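Local structure of phosphohistidine phosphatase SixA (Escherichia coli, 1UJC) at residues V50-R55 / E78-G83; F4-G9 / L104-L109. The protein removes the phosphoryl group from the phosphohistidine of the HPt domain of the ArcB sensor, acting in the multistep His-Asp phosphorelay. One frame throughout, in Å; residues are numbered along the deposited sequence.

Contact 1. Residues V50-R55 / E78-G83; sequences VSPFLR and ELTPCG. With WO4 (tungstate(VI)ion), chain C.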
loop_
_atom_site.group_PDB
_atom_site.type_symbol
_atom_site.label_atom_id
_atom_site.label_comp_id
_atom_site.label_asym_id
_atom_site.label_seq_id
_atom_site.Cartn_x
_atom_site.Cartn_y
_atom_site.Cartn_z
ATOM N N VAL A 50 -4.363 3.070 -5.430
ATOM C CA VAL A 50 -3.022 3.621 -5.588
ATOM C C VAL A 50 -2.973 5.144 -5.679
ATOM O O VAL A 50 -3.916 5.782 -6.140
ATOM C CB VAL A 50 -2.350 3.028 -6.854
ATOM C CG1 VAL A 50 -3.141 3.426 -8.096
ATOM C CG2 VAL A 50 -0.900 3.494 -6.956
ATOM N N SER A 51 -1.861 5.712 -5.223
ATOM C CA SER A 51 -1.641 7.148 -5.277
ATOM C C SER A 51 -1.452 7.550 -6.736
ATOM O O SER A 51 -0.965 6.763 -7.543
ATOM C CB SER A 51 -0.386 7.517 -4.488
ATOM O OG SER A 51 0.080 8.799 -4.862
ATOM N N PRO A 52 -1.842 8.784 -7.090
ATOM C CA PRO A 52 -1.722 9.316 -8.454
ATOM C C PRO A 52 -0.272 9.590 -8.858
ATOM O O PRO A 52 0.022 9.787 -10.034
ATOM C CB PRO A 52 -2.535 10.611 -8.396
ATOM C CG PRO A 52 -3.507 10.366 -7.286
ATOM C CD PRO A 52 -2.643 9.689 -6.254
ATOM N N PHE A 53 0.629 9.613 -7.878
ATOM C CA PHE A 53 2.038 9.882 -8.153
ATOM C C PHE A 53 2.744 8.723 -8.846
ATOM O O PHE A 53 2.574 7.556 -8.476
ATOM C CB PHE A 53 2.774 10.248 -6.861
ATOM C CG PHE A 53 2.403 11.602 -6.308
ATOM C CD1 PHE A 53 1.452 12.400 -6.945
ATOM C CD2 PHE A 53 2.997 12.075 -5.144
ATOM C CE1 PHE A 53 1.099 13.648 -6.426
ATOM C CE2 PHE A 53 2.651 13.319 -4.621
ATOM C CZ PHE A 53 1.703 14.105 -5.259
ATOM N N LEU A 54 3.548 9.065 -9.848
ATOM C CA LEU A 54 4.270 8.083 -10.645
ATOM C C LEU A 54 4.980 6.977 -9.873
ATOM O O LEU A 54 4.929 5.816 -10.280
ATOM C CB LEU A 54 5.268 8.786 -11.578
ATOM C CG LEU A 54 4.650 9.572 -12.744
ATOM C CD1 LEU A 54 5.733 10.043 -13.697
ATOM C CD2 LEU A 54 3.672 8.687 -13.486
ATOM N N ARG A 55 5.635 7.314 -8.767
ATOM C CA ARG A 55 6.336 6.284 -8.005
ATOM C C ARG A 55 5.389 5.239 -7.421
ATOM O O ARG A 55 5.755 4.072 -7.280
ATOM C CB ARG A 55 7.206 6.914 -6.907
ATOM C CG ARG A 55 6.524 7.904 -5.981
ATOM C CD ARG A 55 7.591 8.603 -5.151
ATOM N NE ARG A 55 7.082 9.537 -4.146
ATOM C CZ ARG A 55 6.660 10.777 -4.390
ATOM N NH1 ARG A 55 6.664 11.268 -5.623
ATOM N NH2 ARG A 55 6.260 11.543 -3.383
ATOM N N GLU A 78 -6.536 10.988 -2.482
ATOM C CA GLU A 78 -6.251 11.060 -1.052
ATOM C C GLU A 78 -5.133 10.128 -0.602
ATOM O O GLU A 78 -4.870 10.015 0.591
ATOM C CB GLU A 78 -7.519 10.782 -0.240
ATOM C CG GLU A 78 -8.628 11.790 -0.481
ATOM C CD GLU A 78 -8.215 13.216 -0.139
ATOM O OE1 GLU A 78 -8.979 14.144 -0.486
ATOM O OE2 GLU A 78 -7.140 13.413 0.474
ATOM N N LEU A 79 -4.480 9.469 -1.557
ATOM C CA LEU A 79 -3.375 8.562 -1.250
ATOM C C LEU A 79 -2.024 9.240 -1.456
ATOM O O LEU A 79 -0.972 8.628 -1.262
ATOM C CB LEU A 79 -3.466 7.291 -2.104
ATOM C CG LEU A 79 -4.560 6.316 -1.661
ATOM C CD1 LEU A 79 -4.627 5.116 -2.594
ATOM C CD2 LEU A 79 -4.271 5.871 -0.237
ATOM N N THR A 80 -2.056 10.505 -1.859
ATOM C CA THR A 80 -0.831 11.269 -2.057
ATOM C C THR A 80 -0.241 11.497 -0.666
ATOM O O THR A 80 -0.917 11.285 0.337
ATOM C CB THR A 80 -1.118 12.635 -2.715
ATOM O OG1 THR A 80 -2.081 13.352 -1.933
ATOM C CG2 THR A 80 -1.642 12.450 -4.128
ATOM N N PRO A 81 1.025 11.926 -0.588
ATOM C CA PRO A 81 1.671 12.169 0.704
ATOM C C PRO A 81 0.828 12.957 1.710
ATOM O O PRO A 81 0.824 12.638 2.898
ATOM C CB PRO A 81 2.942 12.912 0.308
ATOM C CG PRO A 81 3.302 12.245 -0.979
ATOM C CD PRO A 81 1.969 12.170 -1.695
ATOM N N CYS A 82 0.110 13.971 1.227
ATOM C CA CYS A 82 -0.720 14.827 2.083
ATOM C C CYS A 82 -2.186 14.402 2.147
ATOM O O CYS A 82 -3.038 15.149 2.635
ATOM C CB CYS A 82 -0.652 16.272 1.586
ATOM S SG CYS A 82 1.017 16.919 1.429
ATOM N N GLY A 83 -2.467 13.205 1.652
ATOM C CA GLY A 83 -3.824 12.695 1.640
ATOM C C GLY A 83 -4.525 12.713 2.982
ATOM O O GLY A 83 -3.896 12.645 4.037
HETATM W W WO4 C . 7.962 8.856 -0.292
HETATM O O1 WO4 C . 7.229 7.666 0.732
HETATM O O2 WO4 C . 6.850 9.330 -1.535
HETATM O O3 WO4 C . 9.486 8.310 -0.897
HETATM O O4 WO4 C . 8.281 10.270 0.652
#
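No hydrogen bond joins V50-R55 to E78-G83; T80 and P81 meet F53 by hydrocarbon contact alone. T80 CG2 lies over one face of the F53 ring, displaced toward the rim, in a CH-pi contact 4.1 Å from the ring centroid. The same methyl touches P52 CD at 3.6 Å, while T80 OG1 bonds back to P77 O. P81 meets F53 tip to tip, with P81 CD 3.2 Å from F53 CE2. An alanine in place of F53 would probably open a gap beside T80 CG2 and P81 CD, the ring that both lean on being gone. S51, its OG anti to the backbone N (chi1 162°), accepts from F53 N at 3.2 Å, an ST turn just ahead of the helix; the same OG is also hydrogen-bonded to H108 NE2. R55 grips one tungstate oxygen twice, NE to WO4 O2 at 2.6 Å and NH2 to the same O2 at 2.9 Å; NH2 also forms a salt bridge with D18. L79 CD1 packs on the V50 backbone, and its side chain also touches V88 of helix 85-98, so the contact bridges the end of strand 47-50, the start of helix 54-66 and the loop leading to helix 85-98.

Contact 2. Residues F4-G9 / L104-L109; sequences FIMRHG and LVISHL. With WO4 (tungstate(VI)ion), chain C.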
loop_
_atom_site.group_PDB
_atom_site.type_symbol
_atom_site.label_atom_id
_atom_site.label_comp_id
_atom_site.label_asym_id
_atom_site.label_seq_id
_atom_site.Cartn_x
_atom_site.Cartn_y
_atom_site.Cartn_z
ATOM N N PHE A 4 -3.748 -4.471 2.809
ATOM C CA PHE A 4 -2.296 -4.490 2.726
ATOM C C PHE A 4 -1.815 -3.111 2.313
ATOM O O PHE A 4 -1.996 -2.695 1.170
ATOM C CB PHE A 4 -1.821 -5.534 1.716
ATOM C CG PHE A 4 -2.242 -6.935 2.058
ATOM C CD1 PHE A 4 -3.416 -7.467 1.544
ATOM C CD2 PHE A 4 -1.467 -7.714 2.912
ATOM C CE1 PHE A 4 -3.815 -8.759 1.873
ATOM C CE2 PHE A 4 -1.859 -9.010 3.247
ATOM C CZ PHE A 4 -3.034 -9.532 2.727
ATOM N N ILE A 5 -1.202 -2.409 3.257
ATOM C CA ILE A 5 -0.705 -1.062 3.025
ATOM C C ILE A 5 0.762 -1.104 2.633
ATOM O O ILE A 5 1.602 -1.618 3.374
ATOM C CB ILE A 5 -0.884 -0.209 4.291
ATOM C CG1 ILE A 5 -2.359 -0.238 4.713
ATOM C CG2 ILE A 5 -0.413 1.216 4.035
ATOM C CD1 ILE A 5 -2.657 0.437 6.022
ATOM N N MET A 6 1.071 -0.552 1.466
ATOM C CA MET A 6 2.437 -0.565 0.973
ATOM C C MET A 6 3.005 0.804 0.621
ATOM O O MET A 6 2.322 1.652 0.050
ATOM C CB MET A 6 2.517 -1.490 -0.246
ATOM C CG MET A 6 3.875 -1.576 -0.918
ATOM S SD MET A 6 3.838 -2.790 -2.259
ATOM C CE MET A 6 5.594 -3.269 -2.352
ATOM N N ARG A 7 4.263 1.015 0.985
ATOM C CA ARG A 7 4.944 2.264 0.667
ATOM C C ARG A 7 5.610 2.039 -0.687
ATOM O O ARG A 7 6.204 0.989 -0.925
ATOM C CB ARG A 7 6.016 2.584 1.713
ATOM C CG ARG A 7 6.805 3.842 1.401
ATOM C CD ARG A 7 7.886 4.081 2.437
ATOM N NE ARG A 7 8.629 5.304 2.161
ATOM C CZ ARG A 7 9.782 5.625 2.738
ATOM N NH1 ARG A 7 10.333 4.810 3.629
ATOM N NH2 ARG A 7 10.390 6.760 2.419
ATOM N N HIS A 8 5.494 3.017 -1.574
ATOM C CA HIS A 8 6.088 2.914 -2.896
ATOM C C HIS A 8 7.566 2.540 -2.753
ATOM O O HIS A 8 8.166 2.749 -1.698
ATOM C CB HIS A 8 5.956 4.251 -3.620
ATOM C CG HIS A 8 6.808 5.329 -3.032
ATOM N ND1 HIS A 8 8.174 5.359 -3.192
ATOM C CD2 HIS A 8 6.496 6.386 -2.245
ATOM C CE1 HIS A 8 8.671 6.386 -2.527
ATOM N NE2 HIS A 8 7.672 7.025 -1.943
ATOM N N GLY A 9 8.143 1.990 -3.818
ATOM C CA GLY A 9 9.539 1.588 -3.784
ATOM C C GLY A 9 10.517 2.742 -3.919
ATOM O O GLY A 9 10.124 3.870 -4.209
ATOM N N LEU A 104 -5.131 -3.954 -1.677
ATOM C CA LEU A 104 -3.721 -3.585 -1.610
ATOM C C LEU A 104 -3.670 -2.077 -1.831
ATOM O O LEU A 104 -4.152 -1.581 -2.852
ATOM C CB LEU A 104 -2.908 -4.296 -2.696
ATOM C CG LEU A 104 -1.463 -3.812 -2.884
ATOM C CD1 LEU A 104 -0.699 -3.884 -1.569
ATOM C CD2 LEU A 104 -0.778 -4.656 -3.943
ATOM N N VAL A 105 -3.109 -1.358 -0.861
ATOM C CA VAL A 105 -3.002 0.102 -0.919
ATOM C C VAL A 105 -1.541 0.517 -1.070
ATOM O O VAL A 105 -0.714 0.214 -0.213
ATOM C CB VAL A 105 -3.557 0.755 0.375
ATOM C CG1 VAL A 105 -3.489 2.278 0.268
ATOM C CG2 VAL A 105 -4.984 0.297 0.622
ATOM N N ILE A 106 -1.224 1.206 -2.162
ATOM C CA ILE A 106 0.142 1.652 -2.410
ATOM C C ILE A 106 0.173 3.163 -2.246
ATOM O O ILE A 106 -0.525 3.885 -2.959
ATOM C CB ILE A 106 0.605 1.254 -3.827
ATOM C CG1 ILE A 106 0.634 -0.272 -3.949
ATOM C CG2 ILE A 106 1.982 1.817 -4.102
ATOM C CD1 ILE A 106 1.040 -0.776 -5.325
ATOM N N SER A 107 0.988 3.641 -1.308
ATOM C CA SER A 107 1.047 5.069 -1.029
ATOM C C SER A 107 2.426 5.605 -0.652
ATOM O O SER A 107 3.449 5.116 -1.129
ATOM C CB SER A 107 0.042 5.397 0.079
ATOM O OG SER A 107 -0.135 6.791 0.236
ATOM N N HIS A 108 2.441 6.621 0.210
ATOM C CA HIS A 108 3.688 7.245 0.627
ATOM C C HIS A 108 3.706 7.603 2.104
ATOM O O HIS A 108 2.693 7.501 2.804
ATOM C CB HIS A 108 3.929 8.561 -0.126
ATOM C CG HIS A 108 3.464 8.565 -1.548
ATOM N ND1 HIS A 108 4.315 8.820 -2.603
ATOM C CD2 HIS A 108 2.233 8.405 -2.089
ATOM C CE1 HIS A 108 3.627 8.817 -3.730
ATOM N NE2 HIS A 108 2.362 8.568 -3.446
ATOM N N LEU A 109 4.884 8.016 2.562
ATOM C CA LEU A 109 5.048 8.493 3.926
ATOM C C LEU A 109 4.527 9.915 3.747
ATOM O O LEU A 109 4.665 10.491 2.670
ATOM C CB LEU A 109 6.522 8.578 4.325
ATOM C CG LEU A 109 7.426 7.349 4.422
ATOM C CD1 LEU A 109 8.849 7.823 4.694
ATOM C CD2 LEU A 109 6.946 6.429 5.521
HETATM W W WO4 C . 7.962 8.856 -0.292
HETATM O O1 WO4 C . 7.229 7.666 0.732
HETATM O O2 WO4 C . 6.850 9.330 -1.535
HETATM O O3 WO4 C . 9.486 8.310 -0.897
HETATM O O4 WO4 C . 8.281 10.270 0.652
#
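The phosphate pocket of the histidine phosphatase fold, with its Arg-His-Gly sequence R7-H8-G9, opens where two neighbouring parallel strands end, and H8 and H108 meet there around tungstate. H8 NE2 lies 2.5 Å from the tungsten, a position consistent with that of the histidine that takes up the phosphoryl group in relatives of this superfamily. H8 ND1 donates to G9 O at 2.7 Å, almost in the ring plane, which would limit the ring's rotation. The H108 ring is set obliquely to it, planes at 60°, with H108 ND1 3.3 Å from H8 CD2. That ND1 donates to WO4 O2 at 2.8 Å from the ring edge, and the other nitrogen, NE2, is bonded to S51 OG, so both nitrogens are engaged and the ring's rotation is probably fixed. WO4 O1 takes two bonds, from R7 NE and, nearly straight, from L109 N at 3.0 Å. R7 reaches it with CG anti to the backbone N (chi1 177°) and the chain extended as far as NE, while L109 CD1 lies over one face of its guanidinium.

Behind the pocket, strands 2-7 and 102-107 are adjacent parallel strands in the middle of the mixed sheet, F4 paired with L104 and R7 with S107. The backbone bonds alternate from strand to strand: V105 N to F4 O, M6 N to V105 O at 2.6 Å, S107 N to M6 O, and H8 N to S107 O at 3.0 Å. On the face of F4 and M6, L104 CD1 packs against F4 CB at 3.8 Å; I5 and S107, on the other face, touch helix 111-119.

From the N terminus, strand 2-7 comes first, ends at R7 and passes into the loop of H8 and G9. The chain then runs through helix 25-40 to strand 47-50 and into V50-R55, which contact 1 joins to E78-G83 after helix 54-66 and strand 74-75. Helix 85-98 follows, and strand 102-107 returns beside the first strand, so contact 2 closes a long loop that contains the shorter one of contact 1 whole. The two touch directly: L79 O and S107 OG are 2.5 Å apart, a probable hydrogen bond, and R55 packs beside H108. Both contribute to the tungstate site, R55 from contact 1 and R7, H8, H108 and L109 from contact 2.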